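PDB 3ZTV: NAD nucleotidase from Haemophilus influenzae, which degrades NAD to adenosine and nicotinamide riboside in the periplasm, acting as both a dinucleotide pyrophosphatase and a 5'-nucleotidase. Local coordinates for residues Phe46-Ala51 against His292-Ser297; Glu29-Ile32 against Gln37-Lys40; Lys58-Pro63 against Ile286-Pro291; Ser297-Val302 against Trp309-Gly314. All coordinates share one frame; numbering follows the deposited sequence.

Contact 1 of 4, residues Phe46-Ala51 against His292-Ser297; sequences FSAVNA and HVLMSS
L294 points its side chain at A48 and V49 and packs strand 284-295 against the first turn of helix 46-59. This is helix-on-sheet packing in the calcineurin-like phosphoesterase fold, whose mixed beta sheet includes the strand. The contact is small and wholly apolar. L294 gives the largest share of the buried surface and A48 the next. The two backbones come within 6.5 Å, measured between the CA atoms of A48 and L294; A48 has only a methyl at this point. CB of L294 faces CB of A48 at 4.1 Å. Beyond it, the L294 branch CD1 does most of the touching. It lies 4.0 Å from A48 CB and also rests over the backbone between A48 and V49, 3.7 Å from V49 N. L294 CG stands beside its own backbone N (chi1 -52°), and the chain then extends, which carries CD1 to the helix.

V49 meets the leucine at about a right angle, and its two methyls go to different neighbours. M295, next in the strand, points away from the helix and packs on I330, L332, V41 and I43. L294 is also tied by a backbone hydrogen bond to G44, just ahead of the helix. The zinc site is not far off: the side chain of V49 is about 11 Å from that of the zinc ligand D20. The torsion of V49 (chi1 166°) sets its CG1 4.0 Å above the F46 ring plane, toward the rim, while its CG2 touches L294 CD1 at 3.7 Å.

Contact 2 of 4, residues Glu29-Ile32 against Gln37-Lys40; sequences ETRI and QQTK
I32 and T39 form an antiparallel hydrogen-bonded pair in which both backbone polar groups of each residue are used. I32 N donates to T39 O at 2.9 Å, and T39 N returns a bond to I32 O at 2.8 Å. Next to them R31 and K40 are a non-hydrogen-bonded pair. Weaker CA-H...O contacts add to it: R31 CA approaches T39 O, and K40 CA approaches T30 O. The outward backbone N of K40 is taken up by Q301.

R31 and K40 run side by side on one face and point the same way. Their charged ends are close, R31 NH2 to K40 NZ 4.1 Å, but each has other company. R31 NH1 donates to Q38 OE1 at 3.2 Å. The acceptor lies at the edge of the guanidinium, in its plane, while the Q38 amide is turned 76° against that plane. K40, extended beyond CG, runs past the E29 carboxylate. Its direct ion pair is long, with NZ 3.9 Å from E29 OE2. A water closes the gap, donating to E29 OE2 at 2.6 Å and accepting from K40 NZ at 2.8 Å. E29 OE1 has its own partner in K299, and K40 also makes a cation-pi contact with W309. These neighbours probably offset the repulsion between R31 and K40.

On the I32 and T39 face, T39 OG1 donates to Q37 O at 2.9 Å from above the carbonyl plane. The whole is a two-stranded antiparallel beta hairpin, strands 28-34 and 37-43, with a short connection.

Contact 3 of 4, residues Lys58-Pro63 against Ile286-Pro291; sequences KKYKNP and ITRKIP
Y60 and R288 stack flat on each other. The guanidinium lies over the middle of the tyrosine ring, with R288 CZ 3.6 Å from the ring centroid and the two planes only 10° apart. This is a cation-pi contact over the ring face. The closest atoms are R288 NE and Y60 CZ, at 3.3 Å.

The torsions explain the fit. Y60 CG sits beside its backbone N, opposite the carbonyl carbon (chi1 -63°), and the ring presents a face to R288. In the arginine, CG is anti to the backbone N and the chain stays extended as far as CD. The bend at chi3 (61°), with the turn about CD-NE, then lays the guanidinium nearly parallel to the ring. CD lies over the hydroxyl, 3.4 Å from Y60 OH, and NH2 over the other end of the ring, 3.6 Å from Y60 CG. I290 adds a loose touch, its CD1 lying 4.4 Å from Y60 OH.

D273, outside both segments, bonds to both partners, which would limit their movement. Its OD1 makes a salt bridge to R288 NE, and its OD2 a hydrogen bond to Y60 OH. Its negative charge probably balances the arginine.

The strand order is 63-67, 11-18, 270-278, 284-295, so the pair spans the two middle strands. T287 and R288 both face G275 in a classic beta bulge of strand 284-295, and the stack bridges one face of the mixed sheet.

Contact 4 of 4, residues Ser297-Val302 against Trp309-Gly314; sequences SHKLQV and WAELTG
W309 turns an edge of its indole to the backbone of Q301, with CE3 and CZ3 each 3.4 Å from Q301 O. Both residues belong to a beta hairpin of the short strands 301-303 and 309-311. The second flat group is the carboxylate of E311. Its OE1 takes L300 N on the syn side at 2.9 Å. Its OE2 is approached by Q301 NE2 at 3.0 Å. NE2 comes in 45° out of the carboxylate plane, and the amide and carboxylate planes are 87° apart.

V302 and A310 are the hydrogen-bonded pair of the hairpin, bonded both ways between their N and O atoms. Q301 and E311 form the non-hydrogen-bonded pair beside it. Past the strand end, L312 N still donates to L300 O at 2.9 Å.

E311 bends at chi2 (-77°), which folds its carboxylate back over the chain at L300 and Q301. OE1 has a further partner in R317 of helix 314-325, a salt bridge that would add to the grip on this carboxylate. K299 touches E311 OE2 with CA and the start of its side chain. Its NZ goes instead to D42.

On the face of V302 and A310, apolar groups meet, and L300 and L312 also pack on helix 314-325. There V302 and L312 cross at about a right angle, with V302 CG2 3.7 Å from L312 CD2.

Contact 1 is the buried one; the other three are partly buried. Contacts 1 and 3 both join helix 46-59, or the turn after it, to strand 284-295, about 17 Å apart between centres. Apolar side chains do the work in contact 1, whereas contact 3 uses a charged stack. Contacts 2 and 4 are hairpins with backbone pairing and more exposed, largely polar side chains on one face. A probable backbone hydrogen bond and a salt bridge join the two hairpins, whose centres are about 10 Å apart. Contact 1 adjoins both: its segment 292-297 runs into that of contact 4, and its M295 packs on I32 of contact 2.

Contact 1 of 4, residues Phe46-Ala51 against His292-Ser297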
loop_
_atom_site.group_PDB
_atom_site.type_symbol
_atom_site.label_atom_id
_atom_site.label_comp_id
_atom_site.label_asym_id
_atom_site.label_seq_id
_atom_site.Cartn_x
_atom_site.Cartn_y
_atom_site.Cartn_z
ATOM N N PHE A 46 20.905 -12.086 -29.541
ATOM C CA PHE A 46 21.748 -12.164 -28.357
ATOM C C PHE A 46 23.242 -12.263 -28.650
ATOM O O PHE A 46 24.050 -11.946 -27.783
ATOM C CB PHE A 46 21.297 -13.272 -27.398
ATOM C CG PHE A 46 21.104 -12.787 -25.984
ATOM C CD1 PHE A 46 22.183 -12.702 -25.113
ATOM C CD2 PHE A 46 19.851 -12.402 -25.532
ATOM C CE1 PHE A 46 22.017 -12.250 -23.822
ATOM C CE2 PHE A 46 19.683 -11.942 -24.231
ATOM C CZ PHE A 46 20.767 -11.873 -23.378
ATOM N N SER A 47 23.628 -12.694 -29.850
ATOM C CA SER A 47 25.049 -12.690 -30.178
ATOM C C SER A 47 25.575 -11.255 -30.195
ATOM O O SER A 47 26.641 -10.970 -29.635
ATOM C CB SER A 47 25.307 -13.372 -31.517
ATOM O OG SER A 47 26.695 -13.364 -31.809
ATOM N N ALA A 48 24.832 -10.349 -30.829
ATOM C CA ALA A 48 25.188 -8.931 -30.824
ATOM C C ALA A 48 25.157 -8.352 -29.408
ATOM O O ALA A 48 26.040 -7.576 -29.042
ATOM C CB ALA A 48 24.270 -8.147 -31.750
ATOM N N VAL A 49 24.147 -8.707 -28.613
ATOM C CA VAL A 49 24.060 -8.211 -27.234
ATOM C C VAL A 49 25.325 -8.568 -26.459
ATOM O O VAL A 49 25.981 -7.694 -25.868
ATOM C CB VAL A 49 22.819 -8.757 -26.480
ATOM C CG1 VAL A 49 22.951 -8.519 -24.992
ATOM C CG2 VAL A 49 21.550 -8.105 -27.003
ATOM N N ASN A 50 25.674 -9.848 -26.456
ATOM C CA ASN A 50 26.823 -10.280 -25.676
ATOM C C ASN A 50 28.144 -9.717 -26.193
ATOM O O ASN A 50 29.009 -9.330 -25.402
ATOM C CB ASN A 50 26.853 -11.805 -25.544
ATOM C CG ASN A 50 25.810 -12.324 -24.555
ATOM O OD1 ASN A 50 25.255 -11.567 -23.759
ATOM N ND2 ASN A 50 25.546 -13.623 -24.605
ATOM N N ALA A 51 28.292 -9.655 -27.509
ATOM C CA ALA A 51 29.491 -9.060 -28.096
ATOM C C ALA A 51 29.635 -7.598 -27.677
ATOM O O ALA A 51 30.718 -7.154 -27.292
ATOM C CB ALA A 51 29.460 -9.178 -29.618
ATOM N N HIS A 292 22.828 2.192 -27.616
ATOM C CA HIS A 292 23.388 1.505 -28.788
ATOM C C HIS A 292 22.358 0.601 -29.451
ATOM O O HIS A 292 21.965 -0.421 -28.875
ATOM C CB HIS A 292 24.567 0.620 -28.387
ATOM C CG HIS A 292 25.743 1.364 -27.827
ATOM N ND1 HIS A 292 25.924 1.597 -26.479
ATOM C CD2 HIS A 292 26.820 1.901 -28.446
ATOM C CE1 HIS A 292 27.056 2.257 -26.293
ATOM N NE2 HIS A 292 27.622 2.446 -27.473
ATOM N N VAL A 293 21.939 0.944 -30.667
ATOM C CA VAL A 293 21.084 0.055 -31.448
ATOM C C VAL A 293 21.955 -0.942 -32.207
ATOM O O VAL A 293 22.858 -0.562 -32.967
ATOM C CB VAL A 293 20.198 0.834 -32.430
ATOM C CG1 VAL A 293 19.419 -0.121 -33.329
ATOM C CG2 VAL A 293 19.242 1.722 -31.673
ATOM N N LEU A 294 21.689 -2.229 -31.997
ATOM C CA LEU A 294 22.472 -3.307 -32.578
ATOM C C LEU A 294 21.891 -3.654 -33.939
ATOM O O LEU A 294 20.760 -4.134 -34.022
ATOM C CB LEU A 294 22.423 -4.522 -31.651
ATOM C CG LEU A 294 22.799 -4.230 -30.191
ATOM C CD1 LEU A 294 22.531 -5.452 -29.325
ATOM C CD2 LEU A 294 24.252 -3.776 -30.073
ATOM N N MET A 295 22.654 -3.423 -35.003
ATOM C CA MET A 295 22.128 -3.550 -36.360
ATOM C C MET A 295 23.062 -4.337 -37.272
ATOM O O MET A 295 24.285 -4.227 -37.167
ATOM C CB MET A 295 21.872 -2.151 -36.935
ATOM C CG MET A 295 21.098 -2.119 -38.254
ATOM S SD MET A 295 20.738 -0.437 -38.800
ATOM C CE MET A 295 19.601 0.059 -37.508
ATOM N N SER A 296 22.482 -5.162 -38.139
ATOM C CA SER A 296 23.239 -5.832 -39.188
ATOM C C SER A 296 23.495 -4.910 -40.377
ATOM O O SER A 296 22.678 -4.046 -40.688
ATOM C CB SER A 296 22.481 -7.068 -39.661
ATOM O OG SER A 296 23.139 -7.671 -40.765
ATOM N N SER A 297 24.637 -5.101 -41.033
ATOM C CA SER A 297 24.936 -4.371 -42.260
ATOM C C SER A 297 24.465 -5.127 -43.498
ATOM O O SER A 297 24.598 -4.625 -44.614
ATOM C CB SER A 297 26.441 -4.131 -42.383
ATOM O OG SER A 297 27.117 -5.350 -42.617
#

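Contact 2 of 4, residues Glu29-Ile32 against Gln37-Lys40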
loop_
_atom_site.group_PDB
_atom_site.type_symbol
_atom_site.label_atom_id
_atom_site.label_comp_id
_atom_site.label_asym_id
_atom_site.label_seq_id
_atom_site.Cartn_x
_atom_site.Cartn_y
_atom_site.Cartn_z
ATOM N N GLU A 29 13.522 -8.222 -37.987
ATOM C CA GLU A 29 13.457 -7.141 -38.956
ATOM C C GLU A 29 12.779 -5.895 -38.387
ATOM O O GLU A 29 11.846 -5.991 -37.580
ATOM C CB GLU A 29 12.715 -7.630 -40.196
ATOM C CG GLU A 29 12.738 -6.686 -41.375
ATOM C CD GLU A 29 12.084 -7.307 -42.593
ATOM O OE1 GLU A 29 12.763 -8.067 -43.313
ATOM O OE2 GLU A 29 10.882 -7.052 -42.808
ATOM N N THR A 30 13.264 -4.725 -38.795
ATOM C CA THR A 30 12.586 -3.473 -38.503
ATOM C C THR A 30 12.759 -2.531 -39.699
ATOM O O THR A 30 13.502 -2.841 -40.632
ATOM C CB THR A 30 13.121 -2.821 -37.204
ATOM O OG1 THR A 30 12.183 -1.850 -36.727
ATOM C CG2 THR A 30 14.460 -2.144 -37.452
ATOM N N ARG A 31 12.078 -1.393 -39.676
ATOM C CA ARG A 31 12.205 -0.428 -40.759
ATOM C C ARG A 31 12.712 0.914 -40.252
ATOM O O ARG A 31 12.258 1.407 -39.214
ATOM C CB ARG A 31 10.868 -0.260 -41.480
ATOM C CG ARG A 31 10.339 -1.546 -42.082
ATOM C CD ARG A 31 9.122 -1.285 -42.941
ATOM N NE ARG A 31 8.441 -2.521 -43.303
ATOM C CZ ARG A 31 7.405 -2.579 -44.133
ATOM N NH1 ARG A 31 6.943 -1.469 -44.690
ATOM N NH2 ARG A 31 6.839 -3.746 -44.407
ATOM N N ILE A 32 13.668 1.482 -40.982
ATOM C CA ILE A 32 14.237 2.779 -40.649
ATOM C C ILE A 32 14.187 3.692 -41.866
ATOM O O ILE A 32 13.997 3.234 -42.997
ATOM C CB ILE A 32 15.713 2.654 -40.200
ATOM C CG1 ILE A 32 16.563 2.005 -41.295
ATOM C CG2 ILE A 32 15.810 1.869 -38.883
ATOM C CD1 ILE A 32 18.035 1.907 -40.952
ATOM N N GLN A 37 15.031 7.148 -47.477
ATOM C CA GLN A 37 14.151 6.077 -47.937
ATOM C C GLN A 37 13.846 5.059 -46.846
ATOM O O GLN A 37 14.719 4.713 -46.048
ATOM C CB GLN A 37 14.782 5.354 -49.130
ATOM C CG GLN A 37 15.273 6.283 -50.231
ATOM C CD GLN A 37 15.202 5.644 -51.602
ATOM O OE1 GLN A 37 15.925 4.693 -51.898
ATOM N NE2 GLN A 37 14.320 6.163 -52.448
ATOM N N GLN A 38 12.609 4.572 -46.819
ATOM C CA GLN A 38 12.262 3.492 -45.902
ATOM C C GLN A 38 13.027 2.233 -46.278
ATOM O O GLN A 38 13.026 1.806 -47.437
ATOM C CB GLN A 38 10.759 3.220 -45.881
ATOM C CG GLN A 38 10.386 2.001 -45.050
ATOM C CD GLN A 38 9.062 2.154 -44.333
ATOM O OE1 GLN A 38 8.077 1.491 -44.669
ATOM N NE2 GLN A 38 9.032 3.022 -43.327
ATOM N N THR A 39 13.679 1.644 -45.283
ATOM C CA THR A 39 14.640 0.579 -45.493
ATOM C C THR A 39 14.408 -0.522 -44.470
ATOM O O THR A 39 14.329 -0.254 -43.261
ATOM C CB THR A 39 16.077 1.128 -45.357
ATOM O OG1 THR A 39 16.241 2.253 -46.232
ATOM C CG2 THR A 39 17.110 0.071 -45.692
ATOM N N LYS A 40 14.282 -1.756 -44.947
ATOM C CA LYS A 40 14.196 -2.910 -44.062
ATOM C C LYS A 40 15.601 -3.326 -43.680
ATOM O O LYS A 40 16.473 -3.464 -44.543
ATOM C CB LYS A 40 13.498 -4.084 -44.755
ATOM C CG LYS A 40 11.990 -3.958 -44.911
ATOM C CD LYS A 40 11.412 -5.196 -45.599
ATOM C CE LYS A 40 9.892 -5.148 -45.657
ATOM N NZ LYS A 40 9.341 -6.360 -46.329
HETATM O O HOH W 1 9.341 -8.367 -44.448
#

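Contact 3 of 4, residues Lys58-Pro63 against Ile286-Pro291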
loop_
_atom_site.group_PDB
_atom_site.type_symbol
_atom_site.label_atom_id
_atom_site.label_comp_id
_atom_site.label_asym_id
_atom_site.label_seq_id
_atom_site.Cartn_x
_atom_site.Cartn_y
_atom_site.Cartn_z
ATOM N N LYS A 58 34.882 -3.983 -21.109
ATOM C CA LYS A 58 36.346 -3.954 -21.041
ATOM C C LYS A 58 36.906 -2.559 -21.313
ATOM O O LYS A 58 38.024 -2.247 -20.905
ATOM C CB LYS A 58 36.959 -4.976 -21.994
ATOM C CG LYS A 58 37.069 -4.515 -23.420
ATOM C CD LYS A 58 37.322 -5.697 -24.332
ATOM C CE LYS A 58 37.835 -5.251 -25.685
ATOM N NZ LYS A 58 37.457 -6.206 -26.733
ATOM N N LYS A 59 36.116 -1.729 -21.989
ATOM C CA LYS A 59 36.504 -0.374 -22.366
ATOM C C LYS A 59 36.303 0.641 -21.236
ATOM O O LYS A 59 37.035 1.627 -21.134
ATOM C CB LYS A 59 35.696 0.063 -23.594
ATOM C CG LYS A 59 35.896 1.514 -23.982
ATOM C CD LYS A 59 35.112 1.871 -25.228
ATOM C CE LYS A 59 35.366 3.313 -25.617
ATOM N NZ LYS A 59 34.709 3.671 -26.900
ATOM N N TYR A 60 35.304 0.393 -20.393
ATOM C CA TYR A 60 34.871 1.346 -19.375
ATOM C C TYR A 60 35.258 0.896 -17.976
ATOM O O TYR A 60 35.254 -0.297 -17.677
ATOM C CB TYR A 60 33.352 1.469 -19.394
ATOM C CG TYR A 60 32.734 2.012 -20.657
ATOM C CD1 TYR A 60 33.327 3.044 -21.380
ATOM C CD2 TYR A 60 31.524 1.502 -21.114
ATOM C CE1 TYR A 60 32.730 3.545 -22.530
ATOM C CE2 TYR A 60 30.923 1.993 -22.248
ATOM C CZ TYR A 60 31.524 3.009 -22.954
ATOM O OH TYR A 60 30.922 3.496 -24.080
ATOM N N LYS A 61 35.552 1.861 -17.112
ATOM C CA LYS A 61 35.850 1.569 -15.716
ATOM C C LYS A 61 34.581 1.277 -14.911
ATOM O O LYS A 61 33.532 1.904 -15.106
ATOM C CB LYS A 61 36.610 2.734 -15.084
ATOM C CG LYS A 61 35.792 4.008 -14.980
ATOM C CD LYS A 61 36.596 5.126 -14.335
ATOM C CE LYS A 61 35.760 6.386 -14.185
ATOM N NZ LYS A 61 36.534 7.510 -13.587
ATOM N N ASN A 62 34.686 0.319 -13.999
ATOM C CA ASN A 62 33.582 -0.016 -13.102
ATOM C C ASN A 62 32.261 -0.341 -13.801
ATOM O O ASN A 62 31.229 0.253 -13.495
ATOM C CB ASN A 62 33.390 1.095 -12.066
ATOM C CG ASN A 62 34.644 1.343 -11.254
ATOM O OD1 ASN A 62 35.421 0.417 -11.006
ATOM N ND2 ASN A 62 34.857 2.591 -10.846
ATOM N N PRO A 63 32.276 -1.319 -14.723
ATOM C CA PRO A 63 31.025 -1.666 -15.403
ATOM C C PRO A 63 30.050 -2.401 -14.482
ATOM O O PRO A 63 30.448 -3.201 -13.632
ATOM C CB PRO A 63 31.490 -2.583 -16.546
ATOM C CG PRO A 63 32.761 -3.186 -16.056
ATOM C CD PRO A 63 33.414 -2.139 -15.184
ATOM N N ILE A 286 25.713 12.722 -15.009
ATOM C CA ILE A 286 25.924 11.920 -16.213
ATOM C C ILE A 286 27.200 12.320 -16.959
ATOM O O ILE A 286 27.417 13.498 -17.247
ATOM C CB ILE A 286 24.714 12.045 -17.163
ATOM C CG1 ILE A 286 23.425 11.628 -16.440
ATOM C CG2 ILE A 286 24.941 11.224 -18.441
ATOM C CD1 ILE A 286 23.522 10.286 -15.720
ATOM N N THR A 287 28.043 11.336 -17.256
ATOM C CA THR A 287 29.287 11.566 -17.989
ATOM C C THR A 287 29.258 10.974 -19.404
ATOM O O THR A 287 30.107 11.302 -20.233
ATOM C CB THR A 287 30.494 10.954 -17.247
ATOM O OG1 THR A 287 30.306 9.539 -17.128
ATOM C CG2 THR A 287 30.642 11.553 -15.858
ATOM N N ARG A 288 28.306 10.083 -19.677
ATOM C CA ARG A 288 28.228 9.412 -20.975
ATOM C C ARG A 288 26.813 8.872 -21.083
ATOM O O ARG A 288 26.275 8.375 -20.092
ATOM C CB ARG A 288 29.246 8.268 -21.053
ATOM C CG ARG A 288 29.181 7.436 -22.342
ATOM C CD ARG A 288 30.241 6.340 -22.352
ATOM N NE ARG A 288 30.051 5.407 -21.249
ATOM C CZ ARG A 288 30.795 5.361 -20.147
ATOM N NH1 ARG A 288 31.796 6.211 -19.967
ATOM N NH2 ARG A 288 30.523 4.478 -19.200
ATOM N N LYS A 289 26.199 8.974 -22.257
ATOM C CA LYS A 289 24.832 8.503 -22.443
ATOM C C LYS A 289 24.640 8.095 -23.899
ATOM O O LYS A 289 24.507 8.944 -24.782
ATOM C CB LYS A 289 23.816 9.575 -22.024
ATOM C CG LYS A 289 24.143 11.002 -22.472
ATOM C CD LYS A 289 23.049 11.965 -22.034
ATOM C CE LYS A 289 23.306 13.380 -22.540
ATOM N NZ LYS A 289 23.176 13.474 -24.021
ATOM N N ILE A 290 24.655 6.791 -24.144
ATOM C CA ILE A 290 24.517 6.255 -25.495
ATOM C C ILE A 290 23.576 5.057 -25.508
ATOM O O ILE A 290 23.858 4.035 -24.876
ATOM C CB ILE A 290 25.859 5.786 -26.065
ATOM C CG1 ILE A 290 26.938 6.856 -25.886
ATOM C CG2 ILE A 290 25.704 5.407 -27.541
ATOM C CD1 ILE A 290 28.347 6.352 -26.179
ATOM N N PRO A 291 22.440 5.178 -26.202
ATOM C CA PRO A 291 21.619 3.992 -26.468
ATOM C C PRO A 291 22.100 3.300 -27.750
ATOM O O PRO A 291 21.824 3.789 -28.854
ATOM C CB PRO A 291 20.221 4.581 -26.663
ATOM C CG PRO A 291 20.471 5.955 -27.217
ATOM C CD PRO A 291 21.826 6.412 -26.724
#

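Contact 4 of 4, residues Ser297-Val302 against Trp309-Gly314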
loop_
_atom_site.group_PDB
_atom_site.type_symbol
_atom_site.label_atom_id
_atom_site.label_comp_id
_atom_site.label_asym_id
_atom_site.label_seq_id
_atom_site.Cartn_x
_atom_site.Cartn_y
_atom_site.Cartn_z
ATOM N N SER A 297 24.637 -5.101 -41.033
ATOM C CA SER A 297 24.936 -4.371 -42.260
ATOM C C SER A 297 24.465 -5.127 -43.498
ATOM O O SER A 297 24.598 -4.625 -44.614
ATOM C CB SER A 297 26.441 -4.131 -42.383
ATOM O OG SER A 297 27.117 -5.350 -42.617
ATOM N N HIS A 298 23.921 -6.326 -43.309
ATOM C CA HIS A 298 23.728 -7.251 -44.434
ATOM C C HIS A 298 22.374 -7.161 -45.133
ATOM O O HIS A 298 22.251 -7.549 -46.305
ATOM C CB HIS A 298 24.039 -8.686 -44.001
ATOM C CG HIS A 298 25.435 -8.859 -43.491
ATOM N ND1 HIS A 298 26.546 -8.669 -44.287
ATOM C CD2 HIS A 298 25.905 -9.162 -42.258
ATOM C CE1 HIS A 298 27.637 -8.867 -43.570
ATOM N NE2 HIS A 298 27.277 -9.167 -42.335
ATOM N N LYS A 299 21.361 -6.667 -44.432
ATOM C CA LYS A 299 20.053 -6.442 -45.036
ATOM C C LYS A 299 19.802 -4.953 -45.144
ATOM O O LYS A 299 19.658 -4.257 -44.136
ATOM C CB LYS A 299 18.924 -7.110 -44.238
ATOM C CG LYS A 299 17.522 -6.855 -44.816
ATOM C CD LYS A 299 16.416 -7.420 -43.931
ATOM C CE LYS A 299 16.339 -8.934 -44.025
ATOM N NZ LYS A 299 15.377 -9.482 -43.027
ATOM N N LEU A 300 19.761 -4.462 -46.374
ATOM C CA LEU A 300 19.447 -3.066 -46.624
ATOM C C LEU A 300 18.497 -3.029 -47.813
ATOM O O LEU A 300 18.922 -2.836 -48.960
ATOM C CB LEU A 300 20.718 -2.269 -46.924
ATOM C CG LEU A 300 21.778 -2.202 -45.815
ATOM C CD1 LEU A 300 23.099 -1.693 -46.370
ATOM C CD2 LEU A 300 21.324 -1.350 -44.627
ATOM N N GLN A 301 17.214 -3.236 -47.544
ATOM C CA GLN A 301 16.226 -3.382 -48.612
ATOM C C GLN A 301 15.303 -2.177 -48.722
ATOM O O GLN A 301 14.819 -1.655 -47.720
ATOM C CB GLN A 301 15.404 -4.654 -48.408
ATOM C CG GLN A 301 16.222 -5.928 -48.476
ATOM C CD GLN A 301 15.406 -7.160 -48.159
ATOM O OE1 GLN A 301 14.188 -7.084 -47.986
ATOM N NE2 GLN A 301 16.074 -8.301 -48.072
ATOM N N VAL A 302 15.073 -1.729 -49.954
ATOM C CA VAL A 302 14.123 -0.661 -50.223
ATOM C C VAL A 302 13.095 -1.148 -51.250
ATOM O O VAL A 302 13.375 -2.058 -52.034
ATOM C CB VAL A 302 14.827 0.614 -50.730
ATOM C CG1 VAL A 302 15.861 1.092 -49.707
ATOM C CG2 VAL A 302 15.482 0.362 -52.081
ATOM N N TRP A 309 10.549 -5.472 -52.260
ATOM C CA TRP A 309 11.683 -5.105 -51.424
ATOM C C TRP A 309 12.958 -5.753 -51.948
ATOM O O TRP A 309 13.043 -6.974 -52.057
ATOM C CB TRP A 309 11.403 -5.493 -49.969
ATOM C CG TRP A 309 10.315 -4.643 -49.375
ATOM C CD1 TRP A 309 8.968 -4.876 -49.419
ATOM C CD2 TRP A 309 10.485 -3.401 -48.684
ATOM N NE1 TRP A 309 8.293 -3.860 -48.783
ATOM C CE2 TRP A 309 9.201 -2.941 -48.325
ATOM C CE3 TRP A 309 11.599 -2.634 -48.331
ATOM C CZ2 TRP A 309 9.003 -1.749 -47.629
ATOM C CZ3 TRP A 309 11.400 -1.453 -47.643
ATOM C CH2 TRP A 309 10.113 -1.023 -47.295
ATOM N N ALA A 310 13.942 -4.930 -52.293
ATOM C CA ALA A 310 15.173 -5.420 -52.911
ATOM C C ALA A 310 16.416 -4.832 -52.245
ATOM O O ALA A 310 16.406 -3.685 -51.799
ATOM C CB ALA A 310 15.175 -5.114 -54.415
ATOM N N GLU A 311 17.489 -5.612 -52.201
ATOM C CA GLU A 311 18.748 -5.154 -51.619
ATOM C C GLU A 311 19.398 -4.025 -52.405
ATOM O O GLU A 311 19.491 -4.088 -53.635
ATOM C CB GLU A 311 19.731 -6.315 -51.512
ATOM C CG GLU A 311 19.308 -7.381 -50.524
ATOM C CD GLU A 311 19.538 -6.985 -49.069
ATOM O OE1 GLU A 311 20.218 -5.963 -48.805
ATOM O OE2 GLU A 311 19.037 -7.703 -48.177
ATOM N N LEU A 312 19.867 -3.006 -51.690
ATOM C CA LEU A 312 20.660 -1.940 -52.290
ATOM C C LEU A 312 21.929 -2.520 -52.902
ATOM O O LEU A 312 22.451 -3.529 -52.434
ATOM C CB LEU A 312 21.018 -0.886 -51.238
ATOM C CG LEU A 312 19.845 -0.068 -50.702
ATOM C CD1 LEU A 312 20.313 0.898 -49.623
ATOM C CD2 LEU A 312 19.153 0.680 -51.833
ATOM N N THR A 313 22.411 -1.880 -53.966
ATOM C CA THR A 313 23.610 -2.321 -54.667
ATOM C C THR A 313 24.458 -1.111 -55.071
ATOM O O THR A 313 23.987 0.018 -55.028
ATOM C CB THR A 313 23.244 -3.161 -55.920
ATOM O OG1 THR A 313 24.433 -3.701 -56.504
ATOM C CG2 THR A 313 22.516 -2.308 -56.949
ATOM N N GLY A 314 25.712 -1.359 -55.440
ATOM C CA GLY A 314 26.589 -0.308 -55.932
ATOM C C GLY A 314 26.755 0.880 -55.000
ATOM O O GLY A 314 26.822 0.722 -53.779
#